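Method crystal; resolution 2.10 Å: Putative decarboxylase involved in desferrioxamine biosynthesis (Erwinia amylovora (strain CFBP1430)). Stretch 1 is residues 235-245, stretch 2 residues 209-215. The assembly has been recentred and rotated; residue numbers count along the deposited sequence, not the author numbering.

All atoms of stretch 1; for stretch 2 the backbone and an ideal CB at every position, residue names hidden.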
# COMPACT_ATOMS: atom_id res chain seq x y z
N PRO B 235 -13.95 23.36 -7.10
CA PRO B 235 -13.84 22.85 -8.47
C PRO B 235 -13.82 23.99 -9.49
O PRO B 235 -14.66 24.88 -9.41
CB PRO B 235 -15.10 21.97 -8.66
CG PRO B 235 -15.66 21.78 -7.29
CD PRO B 235 -15.19 22.91 -6.44
N VAL B 236 -12.88 23.92 -10.42
CA VAL B 236 -12.63 24.94 -11.40
C VAL B 236 -13.01 24.41 -12.78
O VAL B 236 -12.63 23.28 -13.16
CB VAL B 236 -11.12 25.30 -11.39
CG1 VAL B 236 -10.81 26.39 -12.39
CG2 VAL B 236 -10.69 25.68 -9.96
N ASP B 237 -13.72 25.23 -13.54
CA ASP B 237 -14.27 24.82 -14.83
C ASP B 237 -13.13 24.42 -15.73
O ASP B 237 -11.99 24.82 -15.53
CB ASP B 237 -15.09 25.96 -15.46
CG ASP B 237 -15.99 25.49 -16.59
OD1 ASP B 237 -16.13 24.27 -16.83
OD2 ASP B 237 -16.60 26.37 -17.23
N TYR B 238 -13.43 23.59 -16.70
CA TYR B 238 -12.46 23.20 -17.71
C TYR B 238 -12.73 23.87 -19.07
O TYR B 238 -13.84 24.34 -19.32
CB TYR B 238 -12.42 21.69 -17.85
CG TYR B 238 -13.77 21.05 -17.99
CD1 TYR B 238 -14.49 20.71 -16.87
CD2 TYR B 238 -14.34 20.80 -19.25
CE1 TYR B 238 -15.71 20.12 -16.97
CE2 TYR B 238 -15.58 20.22 -19.35
CZ TYR B 238 -16.26 19.89 -18.19
OH TYR B 238 -17.49 19.28 -18.19
N ASP B 239 -11.68 23.92 -19.88
CA ASP B 239 -11.67 24.28 -21.31
C ASP B 239 -12.56 23.46 -22.19
O ASP B 239 -12.98 22.41 -21.82
CB ASP B 239 -10.24 23.99 -21.93
CG ASP B 239 -9.26 25.06 -21.67
OD1 ASP B 239 -9.67 26.08 -21.09
OD2 ASP B 239 -8.09 24.89 -22.05
N GLU B 240 -12.68 23.92 -23.42
CA GLU B 240 -13.22 23.15 -24.55
C GLU B 240 -12.30 21.99 -24.98
O GLU B 240 -12.76 21.10 -25.66
CB GLU B 240 -13.49 24.07 -25.75
CG GLU B 240 -14.58 25.13 -25.59
CD GLU B 240 -14.21 26.34 -24.73
OE1 GLU B 240 -13.01 26.61 -24.51
OE2 GLU B 240 -15.16 27.05 -24.27
N ARG B 241 -11.01 22.03 -24.63
CA ARG B 241 -10.14 20.83 -24.62
C ARG B 241 -9.99 20.09 -23.26
O ARG B 241 -9.01 19.33 -23.03
CB ARG B 241 -8.76 21.18 -25.18
CG ARG B 241 -8.83 21.54 -26.65
CD ARG B 241 -7.54 22.17 -27.12
NE ARG B 241 -6.57 21.12 -27.35
CZ ARG B 241 -5.28 21.28 -27.60
NH1 ARG B 241 -4.70 22.48 -27.62
NH2 ARG B 241 -4.54 20.18 -27.82
N TYR B 242 -10.96 20.32 -22.37
CA TYR B 242 -11.05 19.65 -21.09
C TYR B 242 -9.85 19.83 -20.13
O TYR B 242 -9.65 19.02 -19.22
CB TYR B 242 -11.36 18.17 -21.34
CG TYR B 242 -12.68 18.00 -22.06
CD1 TYR B 242 -13.90 18.07 -21.35
CD2 TYR B 242 -12.73 17.86 -23.44
CE1 TYR B 242 -15.12 17.96 -21.99
CE2 TYR B 242 -13.96 17.73 -24.10
CZ TYR B 242 -15.15 17.79 -23.37
OH TYR B 242 -16.34 17.61 -24.01
N ARG B 243 -9.07 20.87 -20.39
CA ARG B 243 -8.02 21.38 -19.52
C ARG B 243 -8.58 22.43 -18.61
O ARG B 243 -9.44 23.23 -19.05
CB ARG B 243 -6.92 22.07 -20.31
CG ARG B 243 -6.28 21.22 -21.37
CD ARG B 243 -5.24 21.99 -22.16
NE ARG B 243 -4.69 21.17 -23.22
CZ ARG B 243 -4.02 21.61 -24.29
NH1 ARG B 243 -3.80 22.91 -24.49
NH2 ARG B 243 -3.60 20.74 -25.18
N MET B 244 -8.11 22.45 -17.37
CA MET B 244 -8.48 23.48 -16.44
C MET B 244 -8.27 24.90 -17.00
O MET B 244 -7.21 25.25 -17.49
CB MET B 244 -7.70 23.33 -15.13
CG MET B 244 -8.01 24.42 -14.12
SD MET B 244 -6.90 24.36 -12.73
CE MET B 244 -7.47 25.72 -11.82
N ASP B 245 -9.28 25.73 -16.86
CA ASP B 245 -9.23 27.10 -17.39
C ASP B 245 -8.65 28.08 -16.38
O ASP B 245 -9.26 28.34 -15.37
CB ASP B 245 -10.63 27.52 -17.76
CG ASP B 245 -10.69 28.89 -18.41
OD1 ASP B 245 -9.76 29.72 -18.25
OD2 ASP B 245 -11.70 29.12 -19.06
N UNK B 209 -8.63 24.70 -1.43
CA UNK B 209 -7.83 24.06 -2.49
C UNK B 209 -8.58 24.10 -3.81
O UNK B 209 -9.77 23.88 -3.85
CB UNK B 209 -7.49 22.61 -2.12
N UNK B 210 -7.86 24.36 -4.89
CA UNK B 210 -8.49 24.48 -6.20
C UNK B 210 -8.08 23.29 -7.05
O UNK B 210 -6.89 22.97 -7.15
CB UNK B 210 -8.11 25.80 -6.88
N UNK B 211 -9.07 22.68 -7.69
CA UNK B 211 -8.82 21.62 -8.66
C UNK B 211 -9.80 21.69 -9.78
O UNK B 211 -10.89 22.24 -9.63
CB UNK B 211 -8.88 20.24 -8.00
N UNK B 212 -9.43 21.08 -10.89
CA UNK B 212 -10.33 20.93 -12.03
C UNK B 212 -11.50 20.01 -11.65
O UNK B 212 -11.33 19.03 -10.93
CB UNK B 212 -9.58 20.38 -13.24
N UNK B 213 -12.69 20.33 -12.13
CA UNK B 213 -13.83 19.40 -12.06
C UNK B 213 -13.52 18.01 -12.63
O UNK B 213 -14.16 17.06 -12.26
CB UNK B 213 -15.02 20.00 -12.81
N UNK B 214 -12.51 17.88 -13.52
CA UNK B 214 -12.05 16.59 -14.02
C UNK B 214 -10.86 15.97 -13.31
O UNK B 214 -10.24 15.02 -13.86
CB UNK B 214 -11.70 16.74 -15.50
N UNK B 215 -10.52 16.51 -12.13
CA UNK B 215 -9.54 15.99 -11.18
C UNK B 215 -9.96 14.66 -10.69
O UNK B 215 -11.14 14.38 -10.60
CB UNK B 215 -9.34 16.94 -10.00

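Position 209 lies in a strand, and its ideal CB has nothing of stretch 1 within 5.5 Å. Extended angles (phi/psi -113/140) would suit a beta-branched residue among many others. The deposited residue is Val 209.

At position 210 the CA-to-CB bond points sideways, and the ideal CB is 4.0 Å from Val 236 CG2 and 5.0 Å from Met 244 CE. Two apolar groups and no polar partner favour an apolar side chain, aliphatic or aromatic. Phe 210 is found, with its CB 4.0 Å from Val 236 CG2; this methyl lies at the edge of the ring, near its plane.

Position 211 matters to stretch 1 through its backbone. The strands run parallel, and its carbonyl O accepts a hydrogen bond from Val 236 N (2.7 Å). The ideal CB meets nothing, though it lies on the same face of the sheet as Pro 235, so small or beta-branched residues fit and larger ones are not excluded by stretch 1. The residue is Thr 211.

Position 212 pairs with Val 236. Its CB points away overall, yet the ideal CB is 4.0 Å from Met 244 CB, so the CB packs against stretch 1 while the rest of the side chain need not; the type I turn that starts here would suit Ser, Asp or Asn, with others possible. Ser 212 uses OG to donate to a water at 2.9 Å, which in turn donates to Tyr 242 O at 2.9 Å, bridging the stretches.

At position 213 the backbone N donates to Val 236 O (3.1 Å), which excludes proline. The ideal CB lies 4.2 Å from Tyr 238 CD1 and 4.6 Å from Pro 235 CB, with the carboxylate of Asp 237 further out. A long chain with an apolar stem and a positive end would suit, Lys or Arg, although Gln or Met could also lie here. Lys 213 packs its CG 3.7 Å from Pro 235 CB, while its NZ remains 4.5 Å from Asp 237 OD1, beyond a salt bridge.

Position 214 points toward stretch 1, between Tyr 238 and Tyr 242, which invites a branched or long apolar residue such as Leu, Ile or Met. Leu 214 sets CD1 over the face of the Tyr 238 ring, 4.1 Å from its centroid, and 3.7 Å from Tyr 242 CB.

Position 215 is out of reach and closes the type I turn, leaving the choice open. Ser 215 OG donates a very short 2.5 Å hydrogen bond to Ser 212 O.

Stretch 2, residues 209-215: VFTSKLS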
# COMPACT_ATOMS: atom_id res chain seq x y z
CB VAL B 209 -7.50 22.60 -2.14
CG1 VAL B 209 -6.84 21.86 -3.29
CG2 VAL B 209 -6.64 22.57 -0.86
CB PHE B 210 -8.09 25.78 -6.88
CG PHE B 210 -8.40 26.99 -6.09
CD1 PHE B 210 -7.50 27.46 -5.16
CD2 PHE B 210 -9.61 27.66 -6.24
CE1 PHE B 210 -7.79 28.56 -4.38
CE2 PHE B 210 -9.89 28.78 -5.48
CZ PHE B 210 -8.97 29.24 -4.55
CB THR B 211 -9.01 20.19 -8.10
OG1 THR B 211 -10.29 20.06 -7.48
CG2 THR B 211 -8.01 19.87 -7.15
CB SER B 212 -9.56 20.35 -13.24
OG SER B 212 -10.35 20.33 -14.41
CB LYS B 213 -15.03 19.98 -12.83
CG LYS B 213 -15.68 21.18 -12.18
CD LYS B 213 -16.66 21.89 -13.13
CE LYS B 213 -17.50 22.89 -12.33
NZ LYS B 213 -18.56 23.55 -13.13
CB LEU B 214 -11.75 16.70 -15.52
CG LEU B 214 -12.84 17.27 -16.41
CD1 LEU B 214 -12.34 17.42 -17.83
CD2 LEU B 214 -14.05 16.39 -16.44
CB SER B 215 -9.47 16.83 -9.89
OG SER B 215 -9.14 18.15 -10.19
O HOH W 1 -8.79 19.13 -16.50
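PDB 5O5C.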